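Local coordinates for protein PlyP35 (Listeria phage P35, PDB 6S3Y) that probably binds the Listeria cell wall through the two SH3-like repeats of its C-terminal domain, directing the phage endolysin to its substrate, at residues F87-K92 and R133-I138. Residues are numbered along the deposited sequence; the frame is centred on the assembly and turned at random.
Sequences FCWDNK and RYMFDI
The backbone carbonyl of Phe87 is met across the contact by the selenium of Met135, with Phe87 O 3.5 Å from Met135 SE. The amide of the same residue lies almost as near, Phe87 N being 3.6 Å from Met135 SE, but no hydrogen bond joins the two segments. Met135 is a selenomethionine, its selenium standing where the natural residue has sulfur. Its chain leaves the short 3-10 turn 133-135 extended, then turns about the CG-SE bond (chi3 149°). This long, unbranched side chain suits a gap of 8.0 Å between Phe87 CA and Met135 CA. The terminal methyl meets the rim of the Trp89 indole near the ring plane, Met135 CE lying 3.9 Å from Trp89 CH2. The selenium, 5.2 Å from the centroid of the six-membered ring and 74° off its normal, makes an oblique Met-aromatic contact. The broad indole suits this place, offering a wide rim. With CG anti to the carbonyl carbon (chi1 -70°), it swings back along its strand over Phe87, whose CB lies 3.3 Å above the indole plane. Phe87 gives Met135 its backbone, while its ring turns away to pack edge-to-face on Phe99 and Tyr63. Within the second SH3-like cell wall binding repeat, the turn before strand 136-137, which pairs with 6-17, thus packs Met135 on strand 78-89, all three touching residues being buried. Dispersion and weak electrostatic contact with the Phe87 carbonyl probably carry it, as they would with native sulfur, and depend on close fit more than on bond direction.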
ATOM      1  N   PHE A  87      -1.853  -2.341  -4.644  1.00 15.25           N
ATOM      2  CA  PHE A  87      -2.510  -1.785  -5.839  1.00 15.90           C
ATOM      3  C   PHE A  87      -1.540  -1.909  -7.006  1.00 15.55           C
ATOM      4  O   PHE A  87      -0.309  -1.889  -6.761  1.00 14.65           O
ATOM      5  CB  PHE A  87      -2.853  -0.314  -5.661  1.00 16.84           C
ATOM      6  CG  PHE A  87      -4.088  -0.004  -4.855  1.00 16.28           C
ATOM      7  CD1 PHE A  87      -5.314  -0.537  -5.200  1.00 16.33           C
ATOM      8  CD2 PHE A  87      -4.021   0.879  -3.787  1.00 16.98           C
ATOM      9  CE1 PHE A  87      -6.452  -0.205  -4.491  1.00 16.20           C
ATOM     10  CE2 PHE A  87      -5.169   1.215  -3.082  1.00 17.13           C
ATOM     11  CZ  PHE A  87      -6.384   0.667  -3.421  1.00 17.47           C
ATOM     12  N   CYS A  88      -2.073  -1.968  -8.234  1.00 14.51           N
ATOM     13  CA  CYS A  88      -1.314  -1.546  -9.440  1.00 14.83           C
ATOM     14  C   CYS A  88      -2.164  -0.541 -10.209  1.00 15.32           C
ATOM     15  O   CYS A  88      -3.437  -0.558 -10.090  1.00 14.05           O
ATOM     16  CB  CYS A  88      -0.886  -2.729 -10.295  1.00 16.21           C
ATOM     17  SG  CYS A  88      -2.267  -3.784 -10.795  1.00 17.27           S
ATOM     18  N   TRP A  89      -1.497   0.338 -10.956  1.00 14.15           N
ATOM     19  CA  TRP A  89      -2.160   1.478 -11.628  1.00 15.03           C
ATOM     20  C   TRP A  89      -1.840   1.458 -13.124  1.00 15.05           C
ATOM     21  O   TRP A  89      -0.713   1.079 -13.483  1.00 15.15           O
ATOM     22  CB  TRP A  89      -1.662   2.782 -11.005  1.00 15.53           C
ATOM     23  CG  TRP A  89      -2.121   3.052  -9.596  1.00 16.39           C
ATOM     24  CD1 TRP A  89      -3.171   3.816  -9.208  1.00 17.23           C
ATOM     25  CD2 TRP A  89      -1.449   2.647  -8.385  1.00 15.50           C
ATOM     26  NE1 TRP A  89      -3.215   3.907  -7.850  1.00 17.53           N
ATOM     27  CE2 TRP A  89      -2.174   3.201  -7.315  1.00 16.61           C
ATOM     28  CE3 TRP A  89      -0.309   1.879  -8.099  1.00 15.24           C
ATOM     29  CZ2 TRP A  89      -1.813   3.010  -5.981  1.00 16.84           C
ATOM     30  CZ3 TRP A  89       0.054   1.693  -6.782  1.00 17.74           C
ATOM     31  CH2 TRP A  89      -0.681   2.252  -5.742  1.00 15.48           C
ATOM     32  N   ASP A  90      -2.752   1.973 -13.939  1.00 15.50           N
ATOM     33  CA  ASP A  90      -2.522   2.000 -15.408  1.00 19.12           C
ATOM     34  C   ASP A  90      -1.660   3.195 -15.773  1.00 20.84           C
ATOM     35  O   ASP A  90      -1.400   3.364 -16.943  1.00 19.52           O
ATOM     36  CB  ASP A  90      -3.818   1.974 -16.181  1.00 20.24           C
ATOM     37  CG  ASP A  90      -4.625   3.243 -16.185  1.00 22.77           C
ATOM     38  OD1 ASP A  90      -4.414   4.102 -15.306  1.00 25.38           O
ATOM     39  OD2 ASP A  90      -5.498   3.313 -17.050  1.00 23.05           O
ATOM     40  N   ASN A  91      -1.169   3.961 -14.803  1.00 21.38           N
ATOM     41  CA  ASN A  91      -0.126   4.979 -15.106  1.00 25.49           C
ATOM     42  C   ASN A  91       0.752   5.238 -13.884  1.00 21.79           C
ATOM     43  O   ASN A  91       0.368   4.854 -12.774  1.00 23.60           O
ATOM     44  CB  ASN A  91      -0.772   6.235 -15.695  1.00 33.49           C
ATOM     45  CG  ASN A  91      -1.370   7.128 -14.646  1.00 37.30           C
ATOM     46  OD1 ASN A  91      -0.654   7.645 -13.807  1.00 49.58           O
ATOM     47  ND2 ASN A  91      -2.667   7.309 -14.702  1.00 49.03           N
ATOM     48  N   LYS A  92       1.885   5.907 -14.080  1.00 21.82           N
ATOM     49  CA  LYS A  92       2.985   5.980 -13.092  1.00 22.05           C
ATOM     50  C   LYS A  92       2.757   7.106 -12.065  1.00 21.88           C
ATOM     51  O   LYS A  92       3.666   7.336 -11.274  1.00 23.96           O
ATOM     52  CB  LYS A  92       4.290   6.097 -13.865  1.00 22.00           C
ATOM     53  CG  LYS A  92       4.536   4.945 -14.810  1.00 23.28           C
ATOM     54  CD  LYS A  92       5.876   4.972 -15.466  1.00 25.17           C
ATOM     55  CE  LYS A  92       6.066   3.835 -16.444  1.00 24.52           C
ATOM     56  NZ  LYS A  92       7.428   3.869 -17.016  1.00 25.87           N
ATOM     57  N   ARG A 133       8.118  -0.840  -6.075  1.00 18.54           N
ATOM     58  CA  ARG A 133       8.969  -1.873  -5.442  1.00 19.39           C
ATOM     59  C   ARG A 133       8.481  -2.215  -4.038  1.00 18.94           C
ATOM     60  O   ARG A 133       8.532  -3.415  -3.665  1.00 18.87           O
ATOM     61  CB  ARG A 133      10.432  -1.390  -5.388  1.00 21.54           C
ATOM     62  CG  ARG A 133      11.410  -2.430  -4.877  1.00 21.67           C
ATOM     63  CD  ARG A 133      11.411  -3.713  -5.691  1.00 24.01           C
ATOM     64  NE  ARG A 133      12.259  -4.739  -5.098  1.00 26.49           N
ATOM     65  CZ  ARG A 133      11.891  -5.513  -4.086  1.00 24.47           C
ATOM     66  NH1 ARG A 133      10.672  -5.448  -3.574  1.00 23.37           N
ATOM     67  NH2 ARG A 133      12.771  -6.361  -3.595  1.00 24.54           N
ATOM     68  N   TYR A 134       8.002  -1.230  -3.282  1.00 18.06           N
ATOM     69  CA  TYR A 134       7.741  -1.383  -1.824  1.00 19.22           C
ATOM     70  C   TYR A 134       6.501  -2.232  -1.565  1.00 17.68           C
ATOM     71  O   TYR A 134       6.261  -2.581  -0.421  1.00 18.88           O
ATOM     72  CB  TYR A 134       7.687  -0.016  -1.105  1.00 17.20           C
ATOM     73  CG  TYR A 134       6.504   0.860  -1.410  1.00 17.15           C
ATOM     74  CD1 TYR A 134       5.309   0.709  -0.734  1.00 17.89           C
ATOM     75  CD2 TYR A 134       6.597   1.919  -2.307  1.00 16.24           C
ATOM     76  CE1 TYR A 134       4.219   1.528  -0.984  1.00 16.58           C
ATOM     77  CE2 TYR A 134       5.519   2.753  -2.553  1.00 17.42           C
ATOM     78  CZ  TYR A 134       4.321   2.546  -1.912  1.00 17.38           C
ATOM     79  OH  TYR A 134       3.264   3.383  -2.141  1.00 17.49           O
HETATM   80  N   MSE A 135       5.736  -2.601  -2.596  1.00 15.68           N
HETATM   81  CA  MSE A 135       4.501  -3.344  -2.353  1.00 15.15           C
HETATM   82  C   MSE A 135       4.670  -4.855  -2.544  1.00 16.29           C
HETATM   83  O   MSE A 135       3.691  -5.589  -2.361  1.00 16.19           O
HETATM   84  CB  MSE A 135       3.364  -2.832  -3.237  1.00 14.88           C
HETATM   85  CG  MSE A 135       2.934  -1.433  -2.871  1.00 13.72           C
HETATM   86 SE   MSE A 135       1.379  -0.843  -3.860  0.82 12.49          SE
HETATM   87  CE  MSE A 135       0.572   0.323  -2.593  1.00 17.07           C
ATOM     88  N   PHE A 136       5.877  -5.319  -2.865  1.00 14.84           N
ATOM     89  CA  PHE A 136       6.049  -6.749  -3.097  1.00 17.41           C
ATOM     90  C   PHE A 136       7.436  -7.230  -2.625  1.00 16.63           C
ATOM     91  O   PHE A 136       8.375  -6.424  -2.444  1.00 15.09           O
ATOM     92  CB  PHE A 136       5.849  -7.093  -4.584  1.00 15.95           C
ATOM     93  CG  PHE A 136       6.839  -6.483  -5.547  1.00 16.59           C
ATOM     94  CD1 PHE A 136       8.071  -7.073  -5.776  1.00 15.73           C
ATOM     95  CD2 PHE A 136       6.519  -5.337  -6.263  1.00 15.97           C
ATOM     96  CE1 PHE A 136       8.964  -6.516  -6.691  1.00 18.49           C
ATOM     97  CE2 PHE A 136       7.416  -4.787  -7.173  1.00 17.47           C
ATOM     98  CZ  PHE A 136       8.641  -5.360  -7.389  1.00 17.38           C
ATOM     99  N   ASP A 137       7.549  -8.550  -2.475  1.00 18.96           N
ATOM    100  CA  ASP A 137       8.833  -9.258  -2.231  1.00 19.58           C
ATOM    101  C   ASP A 137       9.206 -10.098  -3.464  1.00 18.97           C
ATOM    102  O   ASP A 137       8.317 -10.516  -4.215  1.00 20.59           O
ATOM    103  CB  ASP A 137       8.737 -10.109  -0.970  1.00 19.98           C
ATOM    104  CG  ASP A 137       8.725  -9.298   0.322  1.00 23.57           C
ATOM    105  OD1 ASP A 137       9.463  -8.257   0.400  1.00 24.95           O
ATOM    106  OD2 ASP A 137       7.985  -9.702   1.226  1.00 21.76           O
ATOM    107  N   ILE A 138      10.490 -10.338  -3.625  1.00 19.59           N
ATOM    108  CA  ILE A 138      11.098 -11.255  -4.605  1.00 22.40           C
ATOM    109  C   ILE A 138      11.646 -12.447  -3.810  1.00 25.92           C
ATOM    110  O   ILE A 138      12.609 -12.236  -3.010  1.00 30.03           O
ATOM    111  CB  ILE A 138      12.200 -10.533  -5.398  1.00 23.08           C
ATOM    112  CG1 ILE A 138      11.684  -9.262  -6.106  1.00 21.94           C
ATOM    113  CG2 ILE A 138      12.888 -11.526  -6.338  1.00 24.49           C
ATOM    114  CD1 ILE A 138      12.784  -8.402  -6.625  1.00 23.07           C
TER